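Local atomic coordinates of putative transcriptional regulator, LysR family (Vibrio parahaemolyticus, PDB entry 3OXN), a protein that probably binds DNA and regulates transcription as a member of the LysR family, represented here by its substrate-binding-type effector domain. Residues P14-T26 with E44-H57. Residues are numbered along the deposited sequence; the frame is centred on the assembly and turned at random.
Sequences PQQCDQTFTIATT and EAPNVSFNFLPLQH
The backbone N of N51 donates to F21 O over 2.7 Å, one of the bonds that join strand 20-25 to strand 49-54. The strands run parallel at 19°, and helix 28-44 connects them, so they form the beta-alpha-beta unit that opens the LysR substrate-binding domain, a periplasmic-binding-protein-like fold. Bonding alternates as a parallel pair requires: F21, I23 and T25 each use both N and O, answered by S49, N51, L53 and L55. L55 N closes the series differently, reaching T25 O at 3.0 Å from above the carbonyl plane, 52° out of it; the N-H itself points straight at the oxygen. At the other end S49 N to Q19 O is weak, and a water donates to both D18 O and N47 O, bridging the two segments just before the strands begin.

Phenylalanines and I23 fill the face toward helices 28-44 and 206-227. I23 and F52 lie side by side and point the same way; CB of I23 is 3.4 Å from CD1 of F52, and CG2 of T25 reaches that same ring carbon. CG1 of I23, set beside its own backbone N (chi1 -54°), meets the F50 ring at its edge, with 4.0 Å to F50 CE1. The F21 and F50 rings meet obliquely.

On the opposite face S49 OG bonds to M143 O of the second subunit, whose strand pairs in parallel with F50 and N51 and continues the sheet across the dimer. A24 CB there meets CD1 of both L53 and L55. Past the strands, T26 OG1 caps A29 N and bonds Y194 OH, while T26 CG2 lies 3.6 Å from H57 CE1.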
ATOM      1  N   PRO A  14      19.881  21.686  -1.123  1.00 56.30           N
ATOM      2  CA  PRO A  14      21.034  21.726  -2.027  1.00 57.80           C
ATOM      3  C   PRO A  14      21.162  20.374  -2.687  1.00 54.35           C
ATOM      4  O   PRO A  14      20.240  19.583  -2.571  1.00 51.30           O
ATOM      5  CB  PRO A  14      22.229  21.957  -1.080  1.00 62.29           C
ATOM      6  CG  PRO A  14      21.647  22.311   0.260  1.00 61.69           C
ATOM      7  CD  PRO A  14      20.302  21.601   0.285  1.00 61.24           C
ATOM      8  N   GLN A  15      22.282  20.108  -3.347  1.00 60.14           N
ATOM      9  CA  GLN A  15      22.452  18.848  -4.071  1.00 62.27           C
ATOM     10  C   GLN A  15      23.753  18.094  -3.749  1.00 61.55           C
ATOM     11  O   GLN A  15      24.084  17.113  -4.418  1.00 59.87           O
ATOM     12  CB  GLN A  15      22.350  19.076  -5.578  1.00 63.07           C
ATOM     13  CG  GLN A  15      23.669  18.924  -6.304  1.00 64.07           C
ATOM     14  CD  GLN A  15      23.754  19.797  -7.527  1.00 70.70           C
ATOM     15  OE1 GLN A  15      22.734  20.158  -8.117  1.00 72.52           O
ATOM     16  NE2 GLN A  15      24.979  20.154  -7.918  1.00 74.36           N
ATOM     17  N   GLN A  16      24.492  18.546  -2.738  1.00 63.44           N
ATOM     18  CA  GLN A  16      25.564  17.718  -2.187  1.00 64.93           C
ATOM     19  C   GLN A  16      24.852  16.536  -1.562  1.00 60.86           C
ATOM     20  O   GLN A  16      25.347  15.403  -1.563  1.00 63.83           O
ATOM     21  CB  GLN A  16      26.379  18.457  -1.106  1.00 65.77           C
ATOM     22  CG  GLN A  16      25.912  18.214   0.369  1.00 68.20           C
ATOM     23  CD  GLN A  16      26.414  16.889   0.993  1.00 68.17           C
ATOM     24  OE1 GLN A  16      25.672  15.908   1.077  1.00 68.25           O
ATOM     25  NE2 GLN A  16      27.669  16.871   1.438  1.00 64.30           N
ATOM     26  N   CYS A  17      23.668  16.828  -1.038  1.00 56.45           N
ATOM     27  CA  CYS A  17      22.911  15.893  -0.229  1.00 58.95           C
ATOM     28  C   CYS A  17      22.815  14.499  -0.849  1.00 56.19           C
ATOM     29  O   CYS A  17      22.285  14.343  -1.949  1.00 56.37           O
ATOM     30  CB  CYS A  17      21.517  16.454   0.029  1.00 55.02           C
ATOM     31  SG  CYS A  17      20.728  15.687   1.426  1.00 64.36           S
ATOM     32  N   ASP A  18      23.339  13.500  -0.144  1.00 49.83           N
ATOM     33  CA  ASP A  18      23.218  12.109  -0.566  1.00 51.09           C
ATOM     34  C   ASP A  18      22.629  11.312   0.589  1.00 50.23           C
ATOM     35  O   ASP A  18      22.601  10.078   0.597  1.00 45.74           O
ATOM     36  CB  ASP A  18      24.577  11.548  -0.984  1.00 50.47           C
ATOM     37  CG  ASP A  18      25.527  11.371   0.188  1.00 53.90           C
ATOM     38  OD1 ASP A  18      25.055  11.334   1.348  1.00 57.44           O
ATOM     39  OD2 ASP A  18      26.752  11.256  -0.053  1.00 51.03           O
ATOM     40  N   GLN A  19      22.170  12.058   1.581  1.00 48.39           N
ATOM     41  CA  GLN A  19      21.581  11.500   2.774  1.00 42.48           C
ATOM     42  C   GLN A  19      20.250  10.857   2.455  1.00 39.24           C
ATOM     43  O   GLN A  19      19.537  11.288   1.563  1.00 39.53           O
ATOM     44  CB  GLN A  19      21.378  12.631   3.769  1.00 46.44           C
ATOM     45  CG  GLN A  19      20.387  12.345   4.867  1.00 43.61           C
ATOM     46  CD  GLN A  19      20.349  13.474   5.863  1.00 40.38           C
ATOM     47  OE1 GLN A  19      21.234  14.344   5.867  1.00 32.45           O
ATOM     48  NE2 GLN A  19      19.332  13.472   6.719  1.00 39.43           N
ATOM     49  N   THR A  20      19.904   9.815   3.189  1.00 43.34           N
ATOM     50  CA  THR A  20      18.599   9.194   2.982  1.00 44.01           C
ATOM     51  C   THR A  20      17.530   9.661   3.994  1.00 39.53           C
ATOM     52  O   THR A  20      17.807   9.927   5.163  1.00 39.24           O
ATOM     53  CB  THR A  20      18.684   7.652   2.907  1.00 39.01           C
ATOM     54  OG1 THR A  20      17.551   7.095   3.575  1.00 38.80           O
ATOM     55  CG2 THR A  20      19.955   7.152   3.564  1.00 36.85           C
ATOM     56  N   PHE A  21      16.302   9.782   3.520  1.00 35.37           N
ATOM     57  CA  PHE A  21      15.232  10.268   4.360  1.00 34.82           C
ATOM     58  C   PHE A  21      14.242   9.146   4.551  1.00 36.73           C
ATOM     59  O   PHE A  21      13.884   8.451   3.599  1.00 36.35           O
ATOM     60  CB  PHE A  21      14.558  11.489   3.722  1.00 40.92           C
ATOM     61  CG  PHE A  21      15.515  12.618   3.420  1.00 38.57           C
ATOM     62  CD1 PHE A  21      16.302  12.593   2.276  1.00 39.14           C
ATOM     63  CD2 PHE A  21      15.641  13.685   4.286  1.00 36.83           C
ATOM     64  CE1 PHE A  21      17.190  13.606   2.007  1.00 38.06           C
ATOM     65  CE2 PHE A  21      16.531  14.703   4.013  1.00 42.02           C
ATOM     66  CZ  PHE A  21      17.308  14.658   2.867  1.00 39.37           C
ATOM     67  N   THR A  22      13.838   8.950   5.800  1.00 35.79           N
ATOM     68  CA  THR A  22      12.777   8.028   6.130  1.00 32.56           C
ATOM     69  C   THR A  22      11.484   8.819   6.254  1.00 31.87           C
ATOM     70  O   THR A  22      11.377   9.728   7.071  1.00 31.20           O
ATOM     71  CB  THR A  22      13.054   7.342   7.466  1.00 34.47           C
ATOM     72  OG1 THR A  22      14.344   6.733   7.412  1.00 39.60           O
ATOM     73  CG2 THR A  22      11.992   6.288   7.772  1.00 30.09           C
ATOM     74  N   ILE A  23      10.506   8.463   5.437  1.00 31.41           N
ATOM     75  CA  ILE A  23       9.183   9.043   5.535  1.00 30.78           C
ATOM     76  C   ILE A  23       8.194   7.965   5.897  1.00 26.44           C
ATOM     77  O   ILE A  23       7.981   7.049   5.113  1.00 30.19           O
ATOM     78  CB  ILE A  23       8.741   9.600   4.183  1.00 32.28           C
ATOM     79  CG1 ILE A  23       9.791  10.572   3.647  1.00 32.11           C
ATOM     80  CG2 ILE A  23       7.376  10.260   4.315  1.00 29.34           C
ATOM     81  CD1 ILE A  23       9.929  11.804   4.494  1.00 32.43           C
ATOM     82  N   ALA A  24       7.593   8.059   7.074  1.00 25.63           N
ATOM     83  CA  ALA A  24       6.508   7.142   7.437  1.00 27.59           C
ATOM     84  C   ALA A  24       5.221   7.678   6.839  1.00 26.50           C
ATOM     85  O   ALA A  24       4.818   8.810   7.126  1.00 29.15           O
ATOM     86  CB  ALA A  24       6.381   7.017   8.954  1.00 25.99           C
ATOM     87  N   THR A  25       4.569   6.904   5.985  1.00 26.88           N
ATOM     88  CA  THR A  25       3.381   7.462   5.333  1.00 29.67           C
ATOM     89  C   THR A  25       2.170   6.534   5.152  1.00 28.89           C
ATOM     90  O   THR A  25       2.278   5.307   5.207  1.00 29.53           O
ATOM     91  CB  THR A  25       3.756   8.190   4.019  1.00 31.51           C
ATOM     92  OG1 THR A  25       2.606   8.281   3.176  1.00 39.65           O
ATOM     93  CG2 THR A  25       4.864   7.467   3.279  1.00 28.19           C
ATOM     94  N   THR A  26       1.005   7.139   4.975  1.00 28.57           N
ATOM     95  CA  THR A  26      -0.203   6.366   4.718  1.00 32.64           C
ATOM     96  C   THR A  26      -0.214   5.844   3.293  1.00 30.20           C
ATOM     97  O   THR A  26       0.769   5.968   2.585  1.00 33.43           O
ATOM     98  CB  THR A  26      -1.470   7.201   4.939  1.00 33.90           C
ATOM     99  OG1 THR A  26      -1.468   8.315   4.039  1.00 31.32           O
ATOM    100  CG2 THR A  26      -1.537   7.694   6.370  1.00 32.69           C
ATOM    101  N   GLU A  44      15.892  17.956  -7.949  1.00 50.76           N
ATOM    102  CA  GLU A  44      16.468  19.007  -7.120  1.00 50.86           C
ATOM    103  C   GLU A  44      17.631  18.508  -6.245  1.00 55.66           C
ATOM    104  O   GLU A  44      18.418  19.310  -5.733  1.00 56.03           O
ATOM    105  CB  GLU A  44      15.364  19.633  -6.260  1.00 49.80           C
ATOM    106  CG  GLU A  44      15.458  21.143  -6.078  1.00 53.16           C
ATOM    107  CD  GLU A  44      15.601  21.552  -4.622  1.00 51.25           C
ATOM    108  OE1 GLU A  44      14.602  21.434  -3.882  1.00 46.12           O
ATOM    109  OE2 GLU A  44      16.702  21.999  -4.222  1.00 53.33           O
ATOM    110  N   ALA A  45      17.742  17.189  -6.082  1.00 55.92           N
ATOM    111  CA  ALA A  45      18.761  16.600  -5.212  1.00 53.37           C
ATOM    112  C   ALA A  45      19.140  15.187  -5.656  1.00 56.61           C
ATOM    113  O   ALA A  45      18.893  14.221  -4.933  1.00 56.28           O
ATOM    114  CB  ALA A  45      18.270  16.579  -3.780  1.00 48.06           C
ATOM    115  N   PRO A  46      19.757  15.069  -6.845  1.00 57.90           N
ATOM    116  CA  PRO A  46      20.072  13.806  -7.538  1.00 53.96           C
ATOM    117  C   PRO A  46      20.645  12.687  -6.656  1.00 54.26           C
ATOM    118  O   PRO A  46      20.319  11.517  -6.872  1.00 55.83           O
ATOM    119  CB  PRO A  46      21.110  14.235  -8.575  1.00 53.99           C
ATOM    120  CG  PRO A  46      20.769  15.666  -8.857  1.00 57.21           C
ATOM    121  CD  PRO A  46      20.259  16.249  -7.576  1.00 54.40           C
ATOM    122  N   ASN A  47      21.489  13.028  -5.688  1.00 56.05           N
ATOM    123  CA  ASN A  47      22.132  12.012  -4.846  1.00 55.48           C
ATOM    124  C   ASN A  47      21.225  11.459  -3.762  1.00 52.71           C
ATOM    125  O   ASN A  47      21.515  10.426  -3.161  1.00 53.75           O
ATOM    126  CB  ASN A  47      23.371  12.584  -4.166  1.00 58.50           C
ATOM    127  CG  ASN A  47      24.525  12.769  -5.117  1.00 63.98           C
ATOM    128  OD1 ASN A  47      25.668  12.417  -4.794  1.00 62.03           O
ATOM    129  ND2 ASN A  47      24.240  13.325  -6.303  1.00 61.63           N
ATOM    130  N   VAL A  48      20.139  12.174  -3.509  1.00 52.61           N
ATOM    131  CA  VAL A  48      19.259  11.917  -2.379  1.00 48.12           C
ATOM    132  C   VAL A  48      18.675  10.506  -2.472  1.00 46.95           C
ATOM    133  O   VAL A  48      18.555   9.952  -3.569  1.00 46.78           O
ATOM    134  CB  VAL A  48      18.139  12.991  -2.332  1.00 46.44           C
ATOM    135  CG1 VAL A  48      16.865  12.492  -3.019  1.00 45.40           C
ATOM    136  CG2 VAL A  48      17.867  13.412  -0.913  1.00 45.23           C
ATOM    137  N   SER A  49      18.331   9.930  -1.320  1.00 45.57           N
ATOM    138  CA  SER A  49      17.813   8.564  -1.231  1.00 39.87           C
ATOM    139  C   SER A  49      16.573   8.489  -0.315  1.00 39.58           C
ATOM    140  O   SER A  49      16.538   9.110   0.747  1.00 40.66           O
ATOM    141  CB  SER A  49      18.919   7.653  -0.709  1.00 41.62           C
ATOM    142  OG  SER A  49      18.498   6.307  -0.592  1.00 45.94           O
ATOM    143  N   PHE A  50      15.559   7.726  -0.717  1.00 37.21           N
ATOM    144  CA  PHE A  50      14.301   7.682   0.035  1.00 35.68           C
ATOM    145  C   PHE A  50      13.895   6.337   0.639  1.00 33.84           C
ATOM    146  O   PHE A  50      14.042   5.279   0.029  1.00 31.90           O
ATOM    147  CB  PHE A  50      13.157   8.190  -0.830  1.00 36.68           C
ATOM    148  CG  PHE A  50      12.947   9.657  -0.732  1.00 34.49           C
ATOM    149  CD1 PHE A  50      12.251  10.191   0.332  1.00 36.90           C
ATOM    150  CD2 PHE A  50      13.450  10.500  -1.689  1.00 35.86           C
ATOM    151  CE1 PHE A  50      12.050  11.540   0.436  1.00 37.27           C
ATOM    152  CE2 PHE A  50      13.263  11.845  -1.588  1.00 38.03           C
ATOM    153  CZ  PHE A  50      12.556  12.369  -0.525  1.00 38.05           C
ATOM    154  N   ASN A  51      13.351   6.404   1.844  1.00 32.50           N
ATOM    155  CA  ASN A  51      12.832   5.218   2.495  1.00 33.54           C
ATOM    156  C   ASN A  51      11.409   5.406   3.016  1.00 32.58           C
ATOM    157  O   ASN A  51      11.199   5.968   4.089  1.00 34.65           O
ATOM    158  CB  ASN A  51      13.746   4.774   3.628  1.00 33.49           C
ATOM    159  CG  ASN A  51      13.531   3.325   3.994  1.00 37.65           C
ATOM    160  OD1 ASN A  51      13.111   2.533   3.156  1.00 39.06           O
ATOM    161  ND2 ASN A  51      13.809   2.968   5.241  1.00 36.98           N
ATOM    162  N   PHE A  52      10.430   4.937   2.256  1.00 31.35           N
ATOM    163  CA  PHE A  52       9.040   5.064   2.669  1.00 32.55           C
ATOM    164  C   PHE A  52       8.547   3.789   3.326  1.00 32.28           C
ATOM    165  O   PHE A  52       8.728   2.694   2.800  1.00 34.58           O
ATOM    166  CB  PHE A  52       8.165   5.378   1.473  1.00 30.35           C
ATOM    167  CG  PHE A  52       8.452   6.704   0.850  1.00 33.55           C
ATOM    168  CD1 PHE A  52       7.951   7.869   1.413  1.00 32.24           C
ATOM    169  CD2 PHE A  52       9.222   6.784  -0.308  1.00 34.41           C
ATOM    170  CE1 PHE A  52       8.202   9.090   0.832  1.00 34.52           C
ATOM    171  CE2 PHE A  52       9.490   7.993  -0.900  1.00 33.39           C
ATOM    172  CZ  PHE A  52       8.978   9.156  -0.333  1.00 38.99           C
ATOM    173  N   LEU A  53       7.925   3.924   4.483  1.00 30.02           N
ATOM    174  CA  LEU A  53       7.361   2.756   5.139  1.00 34.91           C
ATOM    175  C   LEU A  53       5.985   3.068   5.667  1.00 31.10           C
ATOM    176  O   LEU A  53       5.646   4.221   5.868  1.00 29.56           O
ATOM    177  CB  LEU A  53       8.277   2.242   6.254  1.00 34.03           C
ATOM    178  CG  LEU A  53       8.999   3.317   7.054  1.00 31.50           C
ATOM    179  CD1 LEU A  53       8.070   3.885   8.112  1.00 32.07           C
ATOM    180  CD2 LEU A  53      10.245   2.737   7.675  1.00 30.92           C
ATOM    181  N   PRO A  54       5.176   2.028   5.858  1.00 34.87           N
ATOM    182  CA  PRO A  54       3.828   2.185   6.405  1.00 33.73           C
ATOM    183  C   PRO A  54       3.795   2.871   7.772  1.00 34.24           C
ATOM    184  O   PRO A  54       4.412   2.404   8.742  1.00 34.82           O
ATOM    185  CB  PRO A  54       3.338   0.741   6.517  1.00 31.35           C
ATOM    186  CG  PRO A  54       4.058   0.037   5.422  1.00 32.67           C
ATOM    187  CD  PRO A  54       5.427   0.651   5.403  1.00 33.65           C
ATOM    188  N   LEU A  55       3.076   3.989   7.831  1.00 32.16           N
ATOM    189  CA  LEU A  55       2.697   4.590   9.098  1.00 32.43           C
ATOM    190  C   LEU A  55       1.888   3.575   9.894  1.00 36.41           C
ATOM    191  O   LEU A  55       0.986   2.939   9.354  1.00 40.53           O
ATOM    192  CB  LEU A  55       1.816   5.811   8.861  1.00 29.65           C
ATOM    193  CG  LEU A  55       1.890   6.825  10.002  1.00 34.66           C
ATOM    194  CD1 LEU A  55       2.877   7.934   9.617  1.00 30.77           C
ATOM    195  CD2 LEU A  55       0.518   7.409  10.364  1.00 33.28           C
ATOM    196  N   GLN A  56       2.214   3.405  11.169  1.00 35.48           N
ATOM    197  CA  GLN A  56       1.325   2.707  12.083  1.00 34.80           C
ATOM    198  C   GLN A  56       0.725   3.793  12.964  1.00 36.66           C
ATOM    199  O   GLN A  56       1.398   4.336  13.832  1.00 35.63           O
ATOM    200  CB  GLN A  56       2.099   1.663  12.886  1.00 38.86           C
ATOM    201  CG  GLN A  56       2.817   0.611  12.018  1.00 37.83           C
ATOM    202  CD  GLN A  56       4.083   0.071  12.680  1.00 42.29           C
ATOM    203  OE1 GLN A  56       4.375   0.403  13.829  1.00 44.18           O
ATOM    204  NE2 GLN A  56       4.841  -0.759  11.956  1.00 40.87           N
ATOM    205  N   HIS A  57      -0.533   4.140  12.691  1.00 46.68           N
ATOM    206  CA  HIS A  57      -1.176   5.365  13.220  1.00 41.56           C
ATOM    207  C   HIS A  57      -1.134   5.565  14.738  1.00 40.70           C
ATOM    208  O   HIS A  57      -1.054   6.709  15.207  1.00 35.15           O
ATOM    209  CB  HIS A  57      -2.630   5.477  12.732  1.00 38.23           C
ATOM    210  CG  HIS A  57      -2.822   6.433  11.593  1.00 44.83           C
ATOM    211  ND1 HIS A  57      -2.938   6.020  10.282  1.00 45.22           N
ATOM    212  CD2 HIS A  57      -2.932   7.787  11.570  1.00 42.52           C
ATOM    213  CE1 HIS A  57      -3.109   7.075   9.501  1.00 36.84           C
ATOM    214  NE2 HIS A  57      -3.111   8.159  10.258  1.00 35.81           N
TER
HETATM  215  O   HOH W   1      21.953   8.379  -1.282  1.00 43.26           O